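Local coordinates for regulatory protein E2 (Bovine papillomavirus type 1, PDB 2JEX) that is thought to help start viral DNA replication by sharpening DNA recognition by E1 and to regulate viral transcription, here represented by its N-terminal transactivation domain, at residues G113-E118 against R189-V194; A35-N40 against Q71-Q76; T41-A46 against C57-S62. The protein carries 1 engineered substitution. One frame throughout, in Å; residues are numbered along the deposited sequence.

Contacts 2 and 3 belong to the helical part of the domain and both use helix 26-48; their centres lie about 13 Å apart, with contact 3 nested inside the loop that contact 2 closes. Contact 1 sits in the beta-rich part, on the other side of the chain's centre, about 34 Å from contact 2 and 43 Å from contact 3, centre to centre. It is a surface contact ruled by charge and backbone bonding, with a bidentate salt bridge beside the end of a strand pairing. The other two are partly buried: contact 2 adds one side-chain hydrogen bond to close helix packing, whereas contact 3 rests on apolar packing and a tyrosine edge against a carbonyl.

Contact 1: G113-E118 against R189-V194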
loop_
_atom_site.group_PDB
_atom_site.type_symbol
_atom_site.label_atom_id
_atom_site.label_comp_id
_atom_site.label_asym_id
_atom_site.label_seq_id
_atom_site.Cartn_x
_atom_site.Cartn_y
_atom_site.Cartn_z
ATOM N N GLY A 113 2.959 -10.830 1.597
ATOM C CA GLY A 113 3.348 -11.655 2.741
ATOM C C GLY A 113 3.103 -10.958 4.068
ATOM O O GLY A 113 4.042 -10.520 4.728
ATOM N N ALA A 114 1.834 -10.852 4.448
ATOM C CA ALA A 114 1.442 -10.138 5.661
ATOM C C ALA A 114 1.537 -11.041 6.878
ATOM O O ALA A 114 1.200 -12.237 6.813
ATOM C CB ALA A 114 0.019 -9.587 5.527
ATOM N N ARG A 115 2.004 -10.465 7.981
ATOM C CA ARG A 115 1.925 -11.129 9.278
ATOM C C ARG A 115 1.780 -10.117 10.400
ATOM O O ARG A 115 2.107 -8.941 10.238
ATOM C CB ARG A 115 3.129 -12.045 9.521
ATOM C CG ARG A 115 4.405 -11.319 9.837
ATOM C CD ARG A 115 5.560 -12.276 9.770
ATOM N NE ARG A 115 6.802 -11.624 10.162
ATOM C CZ ARG A 115 7.628 -11.007 9.323
ATOM N NH1 ARG A 115 7.348 -10.932 8.023
ATOM N NH2 ARG A 115 8.739 -10.459 9.789
ATOM N N VAL A 116 1.285 -10.583 11.540
ATOM C CA VAL A 116 1.048 -9.695 12.669
ATOM C C VAL A 116 2.200 -9.756 13.672
ATOM O O VAL A 116 2.603 -10.830 14.127
ATOM C CB VAL A 116 -0.336 -9.970 13.344
ATOM C CG1 VAL A 116 -0.513 -9.124 14.590
ATOM C CG2 VAL A 116 -1.487 -9.697 12.350
ATOM N N VAL A 117 2.728 -8.582 13.993
ATOM C CA VAL A 117 3.682 -8.421 15.085
ATOM C C VAL A 117 2.935 -7.876 16.316
ATOM O O VAL A 117 2.156 -6.925 16.215
ATOM C CB VAL A 117 4.871 -7.521 14.643
ATOM C CG1 VAL A 117 5.750 -7.138 15.813
ATOM C CG2 VAL A 117 5.711 -8.257 13.593
ATOM N N GLU A 118 3.147 -8.513 17.463
ATOM C CA GLU A 118 2.487 -8.107 18.704
ATOM C C GLU A 118 3.471 -7.501 19.699
ATOM O O GLU A 118 4.519 -8.083 19.980
ATOM C CB GLU A 118 1.750 -9.280 19.365
ATOM C CG GLU A 118 0.966 -8.850 20.613
ATOM C CD GLU A 118 0.350 -10.011 21.395
ATOM O OE1 GLU A 118 -0.830 -9.864 21.794
ATOM O OE2 GLU A 118 1.032 -11.050 21.617
ATOM N N ARG A 189 6.866 -9.755 19.846
ATOM C CA ARG A 189 6.738 -11.081 19.262
ATOM C C ARG A 189 6.497 -10.919 17.765
ATOM O O ARG A 189 5.506 -10.299 17.349
ATOM C CB ARG A 189 5.610 -11.869 19.945
ATOM C CG ARG A 189 5.106 -13.067 19.145
ATOM C CD ARG A 189 4.469 -14.140 20.019
ATOM N NE ARG A 189 5.329 -15.322 20.132
ATOM C CZ ARG A 189 5.803 -15.820 21.272
ATOM N NH1 ARG A 189 5.503 -15.259 22.438
ATOM N NH2 ARG A 189 6.573 -16.895 21.246
ATOM N N ASP A 190 7.416 -11.450 16.959
ATOM C CA ASP A 190 7.337 -11.302 15.505
ATOM C C ASP A 190 6.760 -12.546 14.824
ATOM O O ASP A 190 5.789 -12.434 14.035
ATOM C CB ASP A 190 8.705 -10.914 14.913
ATOM C CG ASP A 190 8.691 -10.806 13.381
ATOM O OD1 ASP A 190 7.603 -10.804 12.761
ATOM O OD2 ASP A 190 9.790 -10.729 12.788
ATOM N N GLN A 191 7.369 -13.703 15.102
ATOM C CA GLN A 191 6.913 -15.001 14.589
ATOM C C GLN A 191 7.194 -16.083 15.634
ATOM O O GLN A 191 6.287 -16.532 16.341
ATOM C CB GLN A 191 7.595 -15.378 13.253
ATOM C CG GLN A 191 7.305 -14.441 12.083
ATOM C CD GLN A 191 7.893 -14.921 10.766
ATOM O OE1 GLN A 191 8.984 -14.505 10.371
ATOM N NE2 GLN A 191 7.164 -15.792 10.073
ATOM N N ASP A 192 8.457 -16.494 15.721
ATOM C CA ASP A 192 8.903 -17.467 16.720
ATOM C C ASP A 192 9.972 -16.884 17.644
ATOM O O ASP A 192 10.550 -17.597 18.461
ATOM C CB ASP A 192 9.389 -18.767 16.058
ATOM C CG ASP A 192 10.443 -18.534 14.972
ATOM O OD1 ASP A 192 10.419 -17.474 14.294
ATOM O OD2 ASP A 192 11.289 -19.439 14.783
ATOM N N ARG A 193 10.210 -15.581 17.520
ATOM C CA ARG A 193 11.193 -14.876 18.336
ATOM C C ARG A 193 10.519 -13.820 19.207
ATOM O O ARG A 193 9.579 -13.150 18.779
ATOM C CB ARG A 193 12.275 -14.234 17.453
ATOM C CG ARG A 193 12.955 -15.219 16.488
ATOM C CD ARG A 193 14.322 -14.700 15.907
ATOM N NE ARG A 193 14.749 -15.828 14.892
ATOM C CZ ARG A 193 15.855 -15.822 14.122
ATOM N NH1 ARG A 193 16.684 -14.742 14.224
ATOM N NH2 ARG A 193 16.211 -16.946 13.337
ATOM N N VAL A 194 10.993 -13.700 20.443
ATOM C CA VAL A 194 10.566 -12.632 21.337
ATOM C C VAL A 194 11.761 -11.741 21.645
ATOM O O VAL A 194 12.848 -12.221 21.988
ATOM C CB VAL A 194 9.932 -13.159 22.661
ATOM C CG1 VAL A 194 9.346 -12.005 23.484
ATOM C CG2 VAL A 194 8.856 -14.198 22.380
#
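Arg-115 and Asp-190 meet in a side-on salt bridge, with two nitrogens of the guanidinium turned to the two carboxylate oxygens. NE of Arg-115 donates to OD1 of Asp-190 at 2.8 Å, on the syn side of the carboxylate and somewhat out of its plane, while NH2 of Arg-115 reaches OD2 of the same aspartate at 3.2 Å along a nearly straight N-H path (169°). A third, weak bond runs from the same NH2 to OD1 of Asp-190. The carboxylate sits at the edge of the guanidinium, the two planes 28° apart and nearly coplanar. Arg-115 has CG between the backbone N and the carbonyl carbon (chi1 74°) and then an extended chain to NE. Gln-191 crosses this chain at about a right angle: its CG comes to 3.4 Å from NE of Arg-115, and its OE1 stands over one guanidinium face, offset toward the rim.

Asp-190 is the first residue past strand 186-189, in the loop of a beta hairpin that leads to strand 194-197 at the edge of the antiparallel sheet. Strand 110-120 runs beside strand 186-189, and Glu-118 with Arg-189 forms an antiparallel hydrogen-bonded pair: the N of Glu-118 donates to the O of Arg-189 at 3.0 Å, and the N of Arg-189 to the O of Glu-118 at 2.9 Å. The end of the Arg-189 side chain leads away from the strand. The CA of Val-117 makes a CA-H...O contact of 3.5 Å with Arg-189 O, and CG2 of Val-117 lies 3.3 Å from Asp-190 OD1, so an apolar methyl flanks the carboxylate oxygen that receives NE of Arg-115. Arg-115 NH2 has a further acceptor in the carbonyl of Ala-150.

Contact 2: A35-N40 against Q71-Q76; sequences AVRTEN and QAIEMQ
Within the N-terminal three-helix bundle of the E2 transactivation domain, Arg-37 of helix 26-48 lies against Ala-72, Ile-73 and Gln-76 of helix 62-83. The two short helical segments run nearly antiparallel (156° between their N-to-C directions), and their axes come as close as 8.3 Å, a separation that the small side chain of Ala-72 allows. CB of Ala-72 is 3.5 Å from the backbone N of Arg-37 and 3.8 Å from CG1 of Val-36, so it presses on the backbone of the facing helix as well as on a side chain.

From this point Arg-37 reaches out fully extended, with CG anti to the backbone N (chi1 174°), across the flank of helix 62-83. CG1 of Ile-73 sits over one face of the guanidinium, offset toward the rim and 3.4 Å from NE of Arg-37. At the edge of the same group, NH1 of Arg-37 donates to OE1 of Gln-76 at 2.9 Å. The acceptor lies in the guanidinium plane and the N-H path is fairly straight (164°), but the donor stands above the plane of the Gln-76 carbonyl. NE2 of that amide bonds in turn to OE1 of Gln-80, one turn further along helix 62-83.

The arginine thus pairs its charge with a neutral amide and its flat face with an aliphatic branch, and the Gln-76 amide, held through NE2 by Gln-80, would be biased to present OE1 to the guanidinium.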
loop_
_atom_site.group_PDB
_atom_site.type_symbol
_atom_site.label_atom_id
_atom_site.label_comp_id
_atom_site.label_asym_id
_atom_site.label_seq_id
_atom_site.Cartn_x
_atom_site.Cartn_y
_atom_site.Cartn_z
ATOM N N ALA A 35 -8.152 2.166 -15.708
ATOM C CA ALA A 35 -9.583 2.414 -15.743
ATOM C C ALA A 35 -10.025 3.322 -14.598
ATOM O O ALA A 35 -10.946 4.120 -14.767
ATOM C CB ALA A 35 -10.346 1.106 -15.716
ATOM N N VAL A 36 -9.370 3.203 -13.442
ATOM C CA VAL A 36 -9.616 4.124 -12.318
ATOM C C VAL A 36 -9.194 5.536 -12.715
ATOM O O VAL A 36 -9.906 6.506 -12.436
ATOM C CB VAL A 36 -8.916 3.691 -10.994
ATOM C CG1 VAL A 36 -9.225 4.692 -9.866
ATOM C CG2 VAL A 36 -9.357 2.281 -10.557
ATOM N N ARG A 37 -8.052 5.625 -13.399
ATOM C CA ARG A 37 -7.506 6.873 -13.919
ATOM C C ARG A 37 -8.470 7.550 -14.891
ATOM O O ARG A 37 -8.791 8.731 -14.737
ATOM C CB ARG A 37 -6.182 6.590 -14.618
ATOM C CG ARG A 37 -5.584 7.785 -15.326
ATOM C CD ARG A 37 -4.252 7.430 -15.943
ATOM N NE ARG A 37 -3.608 8.587 -16.560
ATOM C CZ ARG A 37 -2.363 8.590 -17.020
ATOM N NH1 ARG A 37 -1.627 7.492 -16.941
ATOM N NH2 ARG A 37 -1.854 9.689 -17.568
ATOM N N THR A 38 -8.906 6.790 -15.894
ATOM C CA THR A 38 -9.865 7.246 -16.884
ATOM C C THR A 38 -11.132 7.785 -16.204
ATOM O O THR A 38 -11.483 8.933 -16.422
ATOM C CB THR A 38 -10.169 6.123 -17.920
ATOM O OG1 THR A 38 -8.933 5.668 -18.487
ATOM C CG2 THR A 38 -11.100 6.614 -19.049
ATOM N N GLU A 39 -11.764 6.987 -15.338
ATOM C CA GLU A 39 -12.996 7.402 -14.640
ATOM C C GLU A 39 -12.855 8.740 -13.914
ATOM O O GLU A 39 -13.665 9.645 -14.096
ATOM C CB GLU A 39 -13.479 6.326 -13.653
ATOM C CG GLU A 39 -14.689 6.761 -12.810
ATOM C CD GLU A 39 -15.122 5.725 -11.777
ATOM O OE1 GLU A 39 -14.345 4.794 -11.482
ATOM O OE2 GLU A 39 -16.249 5.840 -11.256
ATOM N N ASN A 40 -11.819 8.865 -13.104
ATOM C CA ASN A 40 -11.635 10.067 -12.319
ATOM C C ASN A 40 -11.117 11.250 -13.102
ATOM O O ASN A 40 -11.324 12.391 -12.693
ATOM C CB ASN A 40 -10.779 9.775 -11.094
ATOM C CG ASN A 40 -11.487 8.880 -10.130
ATOM O OD1 ASN A 40 -12.361 9.321 -9.388
ATOM N ND2 ASN A 40 -11.152 7.601 -10.161
ATOM N N GLN A 71 -3.714 9.276 -7.737
ATOM C CA GLN A 71 -3.370 8.001 -7.100
ATOM C C GLN A 71 -3.292 6.891 -8.142
ATOM O O GLN A 71 -2.363 6.092 -8.148
ATOM C CB GLN A 71 -4.410 7.647 -6.043
ATOM C CG GLN A 71 -4.451 8.636 -4.858
ATOM C CD GLN A 71 -5.459 8.245 -3.780
ATOM O OE1 GLN A 71 -5.326 8.648 -2.611
ATOM N NE2 GLN A 71 -6.474 7.467 -4.160
ATOM N N ALA A 72 -4.269 6.878 -9.043
ATOM C CA ALA A 72 -4.371 5.873 -10.086
ATOM C C ALA A 72 -3.269 6.025 -11.132
ATOM O O ALA A 72 -2.739 5.032 -11.606
ATOM C CB ALA A 72 -5.753 5.913 -10.720
ATOM N N ILE A 73 -2.920 7.261 -11.484
ATOM C CA ILE A 73 -1.759 7.527 -12.349
ATOM C C ILE A 73 -0.503 6.878 -11.731
ATOM O O ILE A 73 0.194 6.091 -12.392
ATOM C CB ILE A 73 -1.559 9.057 -12.577
ATOM C CG1 ILE A 73 -2.646 9.610 -13.512
ATOM C CG2 ILE A 73 -0.184 9.367 -13.148
ATOM C CD1 ILE A 73 -2.840 11.146 -13.473
ATOM N N GLU A 74 -0.260 7.190 -10.453
ATOM C CA GLU A 74 0.881 6.669 -9.702
ATOM C C GLU A 74 0.932 5.141 -9.649
ATOM O O GLU A 74 2.014 4.547 -9.778
ATOM C CB GLU A 74 0.907 7.237 -8.281
ATOM C CG GLU A 74 2.089 6.756 -7.476
ATOM C CD GLU A 74 2.302 7.532 -6.201
ATOM O OE1 GLU A 74 1.472 8.415 -5.880
ATOM O OE2 GLU A 74 3.308 7.252 -5.512
ATOM N N MET A 75 -0.230 4.523 -9.443
ATOM C CA MET A 75 -0.340 3.072 -9.420
ATOM C C MET A 75 -0.081 2.492 -10.807
ATOM O O MET A 75 0.746 1.596 -10.965
ATOM C CB MET A 75 -1.707 2.621 -8.876
ATOM C CG MET A 75 -1.957 2.945 -7.402
ATOM S SD MET A 75 -0.734 2.306 -6.221
ATOM C CE MET A 75 -1.412 0.676 -5.894
ATOM N N GLN A 76 -0.763 3.028 -11.810
ATOM C CA GLN A 76 -0.585 2.591 -13.194
ATOM C C GLN A 76 0.876 2.589 -13.652
ATOM O O GLN A 76 1.386 1.560 -14.103
ATOM C CB GLN A 76 -1.404 3.457 -14.143
ATOM C CG GLN A 76 -1.204 3.072 -15.593
ATOM C CD GLN A 76 -1.806 4.060 -16.577
ATOM O OE1 GLN A 76 -2.652 4.871 -16.229
ATOM N NE2 GLN A 76 -1.387 3.964 -17.830
#

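Contact 3: T41-A46 against C57-S62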
loop_
_atom_site.group_PDB
_atom_site.type_symbol
_atom_site.label_atom_id
_atom_site.label_comp_id
_atom_site.label_asym_id
_atom_site.label_seq_id
_atom_site.Cartn_x
_atom_site.Cartn_y
_atom_site.Cartn_z
ATOM N N THR A 41 -10.458 10.983 -14.229
ATOM C CA THR A 41 -10.037 12.042 -15.137
ATOM C C THR A 41 -11.259 12.659 -15.807
ATOM O O THR A 41 -11.383 13.883 -15.838
ATOM C CB THR A 41 -9.023 11.535 -16.208
ATOM O OG1 THR A 41 -7.846 11.041 -15.550
ATOM C CG2 THR A 41 -8.630 12.647 -17.161
ATOM N N LEU A 42 -12.154 11.811 -16.323
ATOM C CA LEU A 42 -13.354 12.273 -17.018
ATOM C C LEU A 42 -14.229 13.055 -16.050
ATOM O O LEU A 42 -14.725 14.131 -16.376
ATOM C CB LEU A 42 -14.154 11.101 -17.605
ATOM C CG LEU A 42 -13.501 10.095 -18.564
ATOM C CD1 LEU A 42 -14.304 8.804 -18.542
ATOM C CD2 LEU A 42 -13.374 10.636 -19.996
ATOM N N LEU A 43 -14.377 12.504 -14.851
ATOM C CA LEU A 43 -15.177 13.095 -13.791
ATOM C C LEU A 43 -14.620 14.446 -13.360
ATOM O O LEU A 43 -15.382 15.390 -13.123
ATOM C CB LEU A 43 -15.263 12.134 -12.592
ATOM C CG LEU A 43 -16.119 10.868 -12.706
ATOM C CD1 LEU A 43 -16.012 10.065 -11.421
ATOM C CD2 LEU A 43 -17.585 11.190 -13.016
ATOM N N TYR A 44 -13.293 14.537 -13.280
ATOM C CA TYR A 44 -12.627 15.790 -12.946
ATOM C C TYR A 44 -12.833 16.813 -14.052
ATOM O O TYR A 44 -13.140 17.975 -13.780
ATOM C CB TYR A 44 -11.130 15.561 -12.676
ATOM C CG TYR A 44 -10.359 16.830 -12.388
ATOM C CD1 TYR A 44 -10.493 17.490 -11.165
ATOM C CD2 TYR A 44 -9.487 17.372 -13.341
ATOM C CE1 TYR A 44 -9.790 18.662 -10.902
ATOM C CE2 TYR A 44 -8.773 18.540 -13.086
ATOM C CZ TYR A 44 -8.934 19.183 -11.866
ATOM O OH TYR A 44 -8.234 20.339 -11.606
ATOM N N ALA A 45 -12.678 16.367 -15.299
ATOM C CA ALA A 45 -12.901 17.218 -16.460
ATOM C C ALA A 45 -14.358 17.710 -16.530
ATOM O O ALA A 45 -14.614 18.841 -16.924
ATOM C CB ALA A 45 -12.526 16.483 -17.732
ATOM N N ALA A 46 -15.293 16.848 -16.144
ATOM C CA ALA A 46 -16.704 17.200 -16.070
ATOM C C ALA A 46 -16.940 18.291 -15.022
ATOM O O ALA A 46 -17.672 19.245 -15.276
ATOM C CB ALA A 46 -17.535 15.963 -15.759
ATOM N N CYS A 57 -24.899 9.087 -12.867
ATOM C CA CYS A 57 -24.041 9.114 -11.696
ATOM C C CYS A 57 -23.554 10.520 -11.383
ATOM O O CYS A 57 -23.212 11.286 -12.288
ATOM C CB CYS A 57 -22.870 8.137 -11.841
ATOM S SG CYS A 57 -21.741 8.473 -13.197
ATOM N N ARG A 58 -23.545 10.842 -10.090
ATOM C CA ARG A 58 -23.140 12.152 -9.594
ATOM C C ARG A 58 -21.642 12.312 -9.689
ATOM O O ARG A 58 -20.894 11.368 -9.448
ATOM C CB ARG A 58 -23.579 12.342 -8.140
ATOM C CG ARG A 58 -25.085 12.347 -7.932
ATOM C CD ARG A 58 -25.437 12.604 -6.473
ATOM N NE ARG A 58 -26.764 12.091 -6.126
ATOM C CZ ARG A 58 -26.995 10.871 -5.644
ATOM N NH1 ARG A 58 -25.989 10.022 -5.445
ATOM N NH2 ARG A 58 -28.237 10.495 -5.360
ATOM N N VAL A 59 -21.208 13.517 -10.045
ATOM C CA VAL A 59 -19.788 13.836 -10.119
ATOM C C VAL A 59 -19.287 14.276 -8.741
ATOM O O VAL A 59 -19.811 15.237 -8.176
ATOM C CB VAL A 59 -19.520 14.959 -11.147
ATOM C CG1 VAL A 59 -18.032 15.229 -11.263
ATOM C CG2 VAL A 59 -20.127 14.605 -12.511
ATOM N N PRO A 60 -18.278 13.567 -8.189
ATOM C CA PRO A 60 -17.656 13.991 -6.927
ATOM C C PRO A 60 -17.043 15.394 -7.021
ATOM O O PRO A 60 -16.772 15.885 -8.123
ATOM C CB PRO A 60 -16.527 12.968 -6.725
ATOM C CG PRO A 60 -16.883 11.798 -7.565
ATOM C CD PRO A 60 -17.676 12.329 -8.720
ATOM N N HIS A 61 -16.828 16.027 -5.871
ATOM C CA HIS A 61 -16.021 17.242 -5.791
ATOM C C HIS A 61 -14.728 17.095 -6.597
ATOM O O HIS A 61 -14.092 16.034 -6.576
ATOM C CB HIS A 61 -15.682 17.527 -4.331
ATOM C CG HIS A 61 -15.244 18.935 -4.061
ATOM N ND1 HIS A 61 -14.101 19.483 -4.609
ATOM C CD2 HIS A 61 -15.775 19.892 -3.264
ATOM C CE1 HIS A 61 -13.960 20.724 -4.178
ATOM N NE2 HIS A 61 -14.962 20.997 -3.360
ATOM N N SER A 62 -14.336 18.160 -7.294
ATOM C CA SER A 62 -13.151 18.146 -8.153
ATOM C C SER A 62 -11.862 17.741 -7.425
ATOM O O SER A 62 -11.047 17.015 -7.983
ATOM C CB SER A 62 -12.973 19.489 -8.874
ATOM O OG SER A 62 -12.468 20.476 -7.999
#
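The ring of Tyr-44 turns its edge to Ser-62: CD1 of Tyr-44 lies 3.3 Å from the Ser-62 carbonyl O, the carbonyl carbon sits near the ring plane, and CB of the serine is 3.9 Å from CE1 of Tyr-44. A chi1 of 177° sets CG of the tyrosine anti to the backbone N; although CB does not point at the other segment, the end of the side chain comes nearer to it. Cys-65 and Gln-66, on the helix that Ser-62 starts, also touch the Tyr-44 side chain. The second ring of the contact, that of Pro-60, meets Leu-43 through its CD, which is 3.9 Å from CD1 of the leucine; the two side chains cross at about a right angle.

Leu-43 buries more surface here than any other residue of the two segments. Besides Pro-60, it meets Val-59, whose CG2 stands 4.3 Å from CD2 of Leu-43. The other branch of the valine, CG1, reaches the backbone and comes to 3.2 Å from the carbonyl O of Leu-43, a tight approach. CG2 of Val-59 is also 4.4 Å from CB of Ala-46, so the valine touches residues almost one helical turn apart.

The contact thus folds the connection between two helices of the bundle back onto the first of them. The return path runs through Val-59 and Pro-60 to His-61, at the N-cap position of helix 62-83; ND1 of His-61 caps the backbone N of Val-63. Leu-43 also touches Leu-8 of helix 4-21, which joins this connection to the packing of the bundle. Since the two segments share no hydrogen bond, their fit rests on apolar contact and on a ring edge whose hydrogens, probably slightly positive, would favour the nearby carbonyl oxygen of Ser-62.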